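Local coordinates for alpha-catenin-like protein hmp-1 (Caenorhabditis elegans, PDB 5XA5) that links cadherin–catenin adhesion complexes to actin filaments at cell junctions and is required for the cell migration and shape changes of embryonic body enclosure and elongation, at residues Q28-Q31 and L32-V36; V62-F65 and L66-G69; A123-S126 and G127-L131. All coordinates share one frame; numbering follows the deposited sequence. Where two conformers were deposited one is given.

Contact 1: Q28-Q31 and L32-V36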
loop_
_atom_site.group_PDB
_atom_site.type_symbol
_atom_site.label_atom_id
_atom_site.label_comp_id
_atom_site.label_asym_id
_atom_site.label_seq_id
_atom_site.Cartn_x
_atom_site.Cartn_y
_atom_site.Cartn_z
ATOM N N GLN A 28 -9.621 5.117 5.886
ATOM C CA GLN A 28 -8.811 5.554 7.026
ATOM C C GLN A 28 -8.526 7.047 6.968
ATOM O O GLN A 28 -8.655 7.744 7.969
ATOM C CB GLN A 28 -7.486 4.782 7.073
ATOM C CG GLN A 28 -7.617 3.349 7.547
ATOM C CD GLN A 28 -6.274 2.641 7.606
ATOM O OE1 GLN A 28 -5.532 2.768 8.581
ATOM N NE2 GLN A 28 -5.952 1.892 6.554
ATOM N N ILE A 29 -8.108 7.546 5.810
ATOM C CA ILE A 29 -7.768 8.962 5.719
ATOM C C ILE A 29 -9.033 9.816 5.797
ATOM O O ILE A 29 -8.993 10.921 6.317
ATOM C CB ILE A 29 -6.949 9.311 4.432
ATOM C CG1 ILE A 29 -7.766 9.127 3.153
ATOM C CG2 ILE A 29 -5.652 8.500 4.366
ATOM C CD1 ILE A 29 -6.996 9.487 1.895
ATOM N N THR A 30 -10.164 9.291 5.330
ATOM C CA THR A 30 -11.405 10.057 5.442
ATOM C C THR A 30 -11.756 10.238 6.915
ATOM O O THR A 30 -12.183 11.323 7.335
ATOM C CB THR A 30 -12.531 9.362 4.674
ATOM O OG1 THR A 30 -12.154 9.290 3.296
ATOM C CG2 THR A 30 -13.824 10.127 4.780
ATOM N N GLN A 31 -11.548 9.192 7.706
ATOM C CA GLN A 31 -11.762 9.289 9.155
ATOM C C GLN A 31 -10.829 10.315 9.767
ATOM O O GLN A 31 -11.249 11.176 10.539
ATOM C CB GLN A 31 -11.529 7.947 9.841
ATOM C CG GLN A 31 -12.549 6.870 9.555
ATOM C CD GLN A 31 -12.075 5.511 10.025
ATOM O OE1 GLN A 31 -11.495 5.387 11.104
ATOM N NE2 GLN A 31 -12.333 4.477 9.227
ATOM N N LEU A 32 -9.553 10.200 9.426
ATOM C CA LEU A 32 -8.534 11.078 10.007
ATOM C C LEU A 32 -8.896 12.543 9.787
ATOM O O LEU A 32 -8.995 13.322 10.744
ATOM C CB LEU A 32 -7.158 10.763 9.414
ATOM C CG LEU A 32 -6.613 9.385 9.801
ATOM C CD1 LEU A 32 -5.448 8.967 8.898
ATOM C CD2 LEU A 32 -6.194 9.366 11.299
ATOM N N ILE A 33 -9.139 12.901 8.533
ATOM C CA ILE A 33 -9.349 14.288 8.143
ATOM C C ILE A 33 -10.690 14.828 8.599
ATOM O O ILE A 33 -10.769 15.918 9.167
ATOM C CB ILE A 33 -9.226 14.447 6.622
ATOM C CG1 ILE A 33 -7.803 14.102 6.174
ATOM C CG2 ILE A 33 -9.595 15.863 6.197
ATOM C CD1 ILE A 33 -6.720 14.687 7.059
ATOM N N ASN A 34 -11.758 14.074 8.365
ATOM C CA ASN A 34 -13.078 14.552 8.764
ATOM C C ASN A 34 -13.234 14.755 10.263
ATOM O O ASN A 34 -13.810 15.755 10.702
ATOM C CB ASN A 34 -14.156 13.580 8.286
ATOM C CG ASN A 34 -14.409 13.681 6.802
ATOM O OD1 ASN A 34 -13.822 14.518 6.108
ATOM N ND2 ASN A 34 -15.311 12.848 6.308
ATOM N N GLU A 35 -12.740 13.812 11.059
ATOM C CA GLU A 35 -12.992 13.897 12.496
ATOM C C GLU A 35 -12.291 15.100 13.100
ATOM O O GLU A 35 -12.888 15.820 13.892
ATOM C CB GLU A 35 -12.553 12.625 13.219
ATOM C CG GLU A 35 -13.475 11.432 12.992
ATOM C CD GLU A 35 -12.975 10.176 13.674
ATOM O OE1 GLU A 35 -12.471 10.286 14.806
ATOM O OE2 GLU A 35 -13.090 9.079 13.081
ATOM N N VAL A 36 -11.042 15.335 12.714
ATOM C CA VAL A 36 -10.249 16.361 13.391
ATOM C C VAL A 36 -10.611 17.765 12.908
ATOM O O VAL A 36 -10.337 18.753 13.590
ATOM C CB VAL A 36 -8.736 16.104 13.211
ATOM C CG1 VAL A 36 -8.285 16.442 11.798
ATOM C CG2 VAL A 36 -7.924 16.886 14.262
#
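Glu35 lays its side chain alongside that of Gln31, one helical turn earlier, both pointing the same way. The carboxylate oxygen OE2 of Glu35 comes to 3.8 Å from Gln31 CB, and the carboxylate and amide planes are turned nearly parallel, 3° apart. The two polar ends do not bond to each other. Glu35 OE2 pairs instead with a basic side chain on the chain of another protein, and Gln31 OE1 accepts from a basic and a polar side chain of that chain, so both polar ends are held by the partner protein.

One residue back along the helix, Asn34 runs beside Thr30. Its ND2 rests 3.5 Å from the methyl CG2 of Thr30. OG1 of Thr30 lies beside the backbone N (chi1 -61°), where it bonds to Leu26 O, and this sets CG2 anti to that N, facing Asn34. Asn34 N meets Thr30 O at 3.0 Å, and Glu35 N meets Gln31 O at 3.1 Å.

The side toward helix 117-165 is mainly aliphatic. Leu32 folds back over the preceding turn, its CG 3.2 Å from Gln28 O, while Ile29 and Ile33 pack on Ala135 and Thr132, respectively. One side packed on helix 117-165 and another, polar one meeting a partner protein make this an amphipathic helix of a vinculin/alpha-catenin family bundle.

Contact 2: V62-F65 and L66-G69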
loop_
_atom_site.group_PDB
_atom_site.type_symbol
_atom_site.label_atom_id
_atom_site.label_comp_id
_atom_site.label_asym_id
_atom_site.label_seq_id
_atom_site.Cartn_x
_atom_site.Cartn_y
_atom_site.Cartn_z
ATOM N N VAL A 62 1.806 8.063 19.556
ATOM C CA VAL A 62 2.779 8.527 18.568
ATOM C C VAL A 62 3.945 7.554 18.510
ATOM O O VAL A 62 4.345 7.105 17.431
ATOM C CB VAL A 62 3.303 9.944 18.887
ATOM C CG1 VAL A 62 4.441 10.313 17.946
ATOM C CG2 VAL A 62 2.189 10.963 18.771
ATOM N N ALA A 63 4.478 7.210 19.682
ATOM C CA ALA A 63 5.611 6.297 19.761
ATOM C C ALA A 63 5.310 4.935 19.139
ATOM O O ALA A 63 6.134 4.388 18.404
ATOM C CB ALA A 63 6.054 6.128 21.221
ATOM N N ASN A 64 4.136 4.385 19.430
ATOM C CA ASN A 64 3.803 3.067 18.916
ATOM C C ASN A 64 3.648 3.097 17.400
ATOM O O ASN A 64 4.001 2.134 16.717
ATOM C CB ASN A 64 2.530 2.526 19.569
ATOM C CG ASN A 64 2.248 1.090 19.177
ATOM O OD1 ASN A 64 1.415 0.825 18.312
ATOM N ND2 ASN A 64 2.965 0.155 19.793
ATOM N N PHE A 65 3.122 4.204 16.880
ATOM C CA PHE A 65 2.997 4.384 15.438
ATOM C C PHE A 65 4.391 4.374 14.801
ATOM O O PHE A 65 4.623 3.732 13.770
ATOM C CB PHE A 65 2.251 5.690 15.114
ATOM C CG PHE A 65 1.896 5.846 13.657
ATOM C CD1 PHE A 65 0.647 5.471 13.193
ATOM C CD2 PHE A 65 2.811 6.367 12.757
ATOM C CE1 PHE A 65 0.314 5.609 11.852
ATOM C CE2 PHE A 65 2.496 6.492 11.407
ATOM C CZ PHE A 65 1.245 6.118 10.956
ATOM N N LEU A 66 5.328 5.080 15.427
ATOM C CA LEU A 66 6.680 5.152 14.900
ATOM C C LEU A 66 7.365 3.792 14.953
ATOM O O LEU A 66 8.099 3.433 14.036
ATOM C CB LEU A 66 7.501 6.195 15.667
ATOM C CG LEU A 66 6.948 7.618 15.579
ATOM C CD1 LEU A 66 7.842 8.587 16.326
ATOM C CD2 LEU A 66 6.790 8.057 14.127
ATOM N N GLN A 67 7.110 3.030 16.015
ATOM C CA GLN A 67 7.747 1.729 16.180
ATOM C C GLN A 67 7.219 0.732 15.158
ATOM O O GLN A 67 7.993 0.033 14.504
ATOM C CB GLN A 67 7.535 1.191 17.600
ATOM C CG GLN A 67 8.324 1.926 18.663
ATOM C CD GLN A 67 7.872 1.568 20.064
ATOM O OE1 GLN A 67 7.135 0.600 20.264
ATOM N NE2 GLN A 67 8.320 2.343 21.047
ATOM N N THR A 68 5.902 0.668 15.019
ATOM C CA THR A 68 5.266 -0.239 14.075
ATOM C C THR A 68 5.626 0.152 12.642
ATOM O O THR A 68 5.911 -0.703 11.783
ATOM C CB THR A 68 3.741 -0.236 14.280
ATOM O OG1 THR A 68 3.450 -0.736 15.589
ATOM C CG2 THR A 68 3.049 -1.104 13.232
ATOM N N GLY A 69 5.617 1.459 12.383
ATOM C CA GLY A 69 5.998 1.985 11.081
ATOM C C GLY A 69 7.411 1.581 10.689
ATOM O O GLY A 69 7.645 1.163 9.556
HETATM O O HOH W 1 4.978 0.866 21.711
#
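Leu66 leans back over the turn before it, toward Val62. Its CB lies 3.6 Å from Ala63 O. The next atom, CG, sits 3.2 Å from Val62 O, the carbonyl that also takes the backbone bond from Leu66 N. With CG beside its own backbone N (chi1 -61°), the chain is directed along the helix toward the earlier turn, and CD1 ends 4.1 Å from Val62 CG1, the two aliphatic side chains lying side by side and pointing the same way. Beyond this pair, Leu66 packs on Leu93 and Gln97 of helix 83-112, and the Phe65 ring reaches Leu93 and Val96 of the same helix. Replacing Leu66 by alanine removes CG and both methyls, which would probably leave Val62 CG1 without its apolar neighbour and open a gap toward Leu93 and Gln97.

Helix 51-74 is one of the long helices of a vinculin-family bundle, and Leu66 and Phe65 set it against helix 83-112, while Val62 and Thr68 touch apolar side chains of another protein's chain.

Polar groups occupy another flank, part of which meets the partner protein. In the Thr68 conformer described, Asn64 O is gripped twice by that residue, by the backbone N at 2.9 Å and by the hydroxyl OG1 at 3.1 Å, the two donors arriving from opposite faces of the carbonyl plane. There OG1 lies beside the backbone N (chi1 -63°), which brings it back to this carbonyl. Farther out, a water bridges the amides of Asn64 and Gln67: it accepts from Asn64 ND2 and donates to Gln67 OE1 at 2.6 Å. Gln67 CG meanwhile runs close over the carbonyl oxygen of Ala63.

Contact 3: A123-S126 and G127-L131; sequences ATNS and GRNLL
Asn129 folds its amide back over the carbonyl of Asn125, with CG 3.4 Å from Asn125 O, the same oxygen that accepts the backbone bond from Asn129 N at 3.0 Å. The two amides meet at an angle, their planes 75° apart and their ND2 atoms 3.6 Å from each other; the two NH2 groups merely lie near each other on the exposed side, with no bond between them.

Next to it Arg128 sets CB 3.5 Å from Asn125 O, then leads its extended chain away from the earlier turn. Ser126 and Leu130 occupy the buried side. Leu130 N bonds to Ser126 O at 2.9 Å. Ser126 OG lies beside its backbone N (chi1 -64°), a setting that lets it bond to Ile122 O and also to Thr106 OG1 on helix 83-112.

The bond to Thr106 joins helix 117-165 to helix 83-112, while apolar atoms fill in around it. Ser126 packs on Val102 and Met103, Leu130 on Thr99 and Ala123 on Phe110, all of helix 83-112, whereas Leu131 turns to Leu32 and Val36 of helix 23-36.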
loop_
_atom_site.group_PDB
_atom_site.type_symbol
_atom_site.label_atom_id
_atom_site.label_comp_id
_atom_site.label_asym_id
_atom_site.label_seq_id
_atom_site.Cartn_x
_atom_site.Cartn_y
_atom_site.Cartn_z
ATOM N N ALA A 123 -3.886 23.835 19.396
ATOM C CA ALA A 123 -3.795 22.382 19.563
ATOM C C ALA A 123 -4.575 21.641 18.471
ATOM O O ALA A 123 -4.137 20.601 17.976
ATOM C CB ALA A 123 -4.298 21.981 20.949
ATOM N N THR A 124 -5.740 22.177 18.113
ATOM C CA THR A 124 -6.567 21.596 17.056
ATOM C C THR A 124 -5.857 21.670 15.707
ATOM O O THR A 124 -5.889 20.721 14.914
ATOM C CB THR A 124 -7.931 22.304 16.966
ATOM O OG1 THR A 124 -8.595 22.225 18.234
ATOM C CG2 THR A 124 -8.809 21.669 15.898
ATOM N N ASN A 125 -5.217 22.804 15.445
ATOM C CA ASN A 125 -4.408 22.957 14.243
ATOM C C ASN A 125 -3.237 21.970 14.226
ATOM O O ASN A 125 -2.921 21.381 13.186
ATOM C CB ASN A 125 -3.898 24.395 14.132
ATOM C CG ASN A 125 -3.288 24.691 12.779
ATOM O OD1 ASN A 125 -3.995 24.805 11.777
ATOM N ND2 ASN A 125 -1.969 24.814 12.740
ATOM N N SER A 126 -2.611 21.775 15.386
ATOM C CA SER A 126 -1.537 20.791 15.516
ATOM C C SER A 126 -2.065 19.397 15.182
ATOM O O SER A 126 -1.375 18.599 14.547
ATOM C CB SER A 126 -0.951 20.789 16.929
ATOM O OG SER A 126 -0.338 22.028 17.244
ATOM N N GLY A 127 -3.289 19.113 15.624
ATOM C CA GLY A 127 -3.918 17.819 15.393
ATOM C C GLY A 127 -4.190 17.592 13.923
ATOM O O GLY A 127 -3.959 16.499 13.406
ATOM N N ARG A 128 -4.687 18.624 13.249
ATOM C CA ARG A 128 -4.892 18.552 11.802
ATOM C C ARG A 128 -3.588 18.235 11.079
ATOM O O ARG A 128 -3.539 17.374 10.208
ATOM C CB ARG A 128 -5.473 19.858 11.268
ATOM C CG ARG A 128 -5.564 19.912 9.751
ATOM C CD ARG A 128 -6.258 21.179 9.298
ATOM N NE ARG A 128 -6.164 21.376 7.856
ATOM C CZ ARG A 128 -6.878 22.274 7.184
ATOM N NH1 ARG A 128 -7.740 23.046 7.830
ATOM N NH2 ARG A 128 -6.737 22.394 5.871
ATOM N N ASN A 129 -2.529 18.940 11.447
ATOM C CA ASN A 129 -1.233 18.717 10.823
ATOM C C ASN A 129 -0.704 17.312 11.054
ATOM O O ASN A 129 -0.168 16.695 10.131
ATOM C CB ASN A 129 -0.224 19.738 11.329
ATOM C CG ASN A 129 -0.477 21.118 10.780
ATOM O OD1 ASN A 129 -1.179 21.282 9.784
ATOM N ND2 ASN A 129 0.089 22.125 11.430
ATOM N N LEU A 130 -0.874 16.798 12.273
ATOM C CA LEU A 130 -0.381 15.462 12.616
ATOM C C LEU A 130 -1.145 14.374 11.877
ATOM O O LEU A 130 -0.543 13.466 11.309
ATOM C CB LEU A 130 -0.467 15.201 14.126
ATOM C CG LEU A 130 -0.245 13.748 14.593
ATOM C CD1 LEU A 130 1.123 13.195 14.175
ATOM C CD2 LEU A 130 -0.436 13.623 16.104
ATOM N N LEU A 131 -2.469 14.457 11.895
ATOM C CA LEU A 131 -3.271 13.406 11.266
ATOM C C LEU A 131 -3.177 13.483 9.739
ATOM O O LEU A 131 -3.355 12.479 9.043
ATOM C CB LEU A 131 -4.735 13.485 11.737
ATOM C CG LEU A 131 -4.935 13.237 13.243
ATOM C CD1 LEU A 131 -6.411 13.139 13.578
ATOM C CD2 LEU A 131 -4.208 11.974 13.706
#

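In the fold
The three contacts, about two turns of helix each, belong to the N-terminal, vinculin-family part of a longer protein. All are partly buried: contact 3 has four buried and three exposed touching residues, contacts 1 and 2 three and one. Contacts 1 and 3 touch, Val36 CB lying 3.8 Å from Leu131 CD1, so helices 23-36 and 117-165 meet there. Contact 2 touches neither, its nearest atoms about 5 Å from those of contact 3; like contact 3, it packs on helix 83-112. All three meet another protein, contact 1 through charged and polar bonds as well, contacts 2 and 3 by packing. Contact 2 adds a carbonyl accepting two hydrogen bonds, contact 3 exposed amides and an arginine.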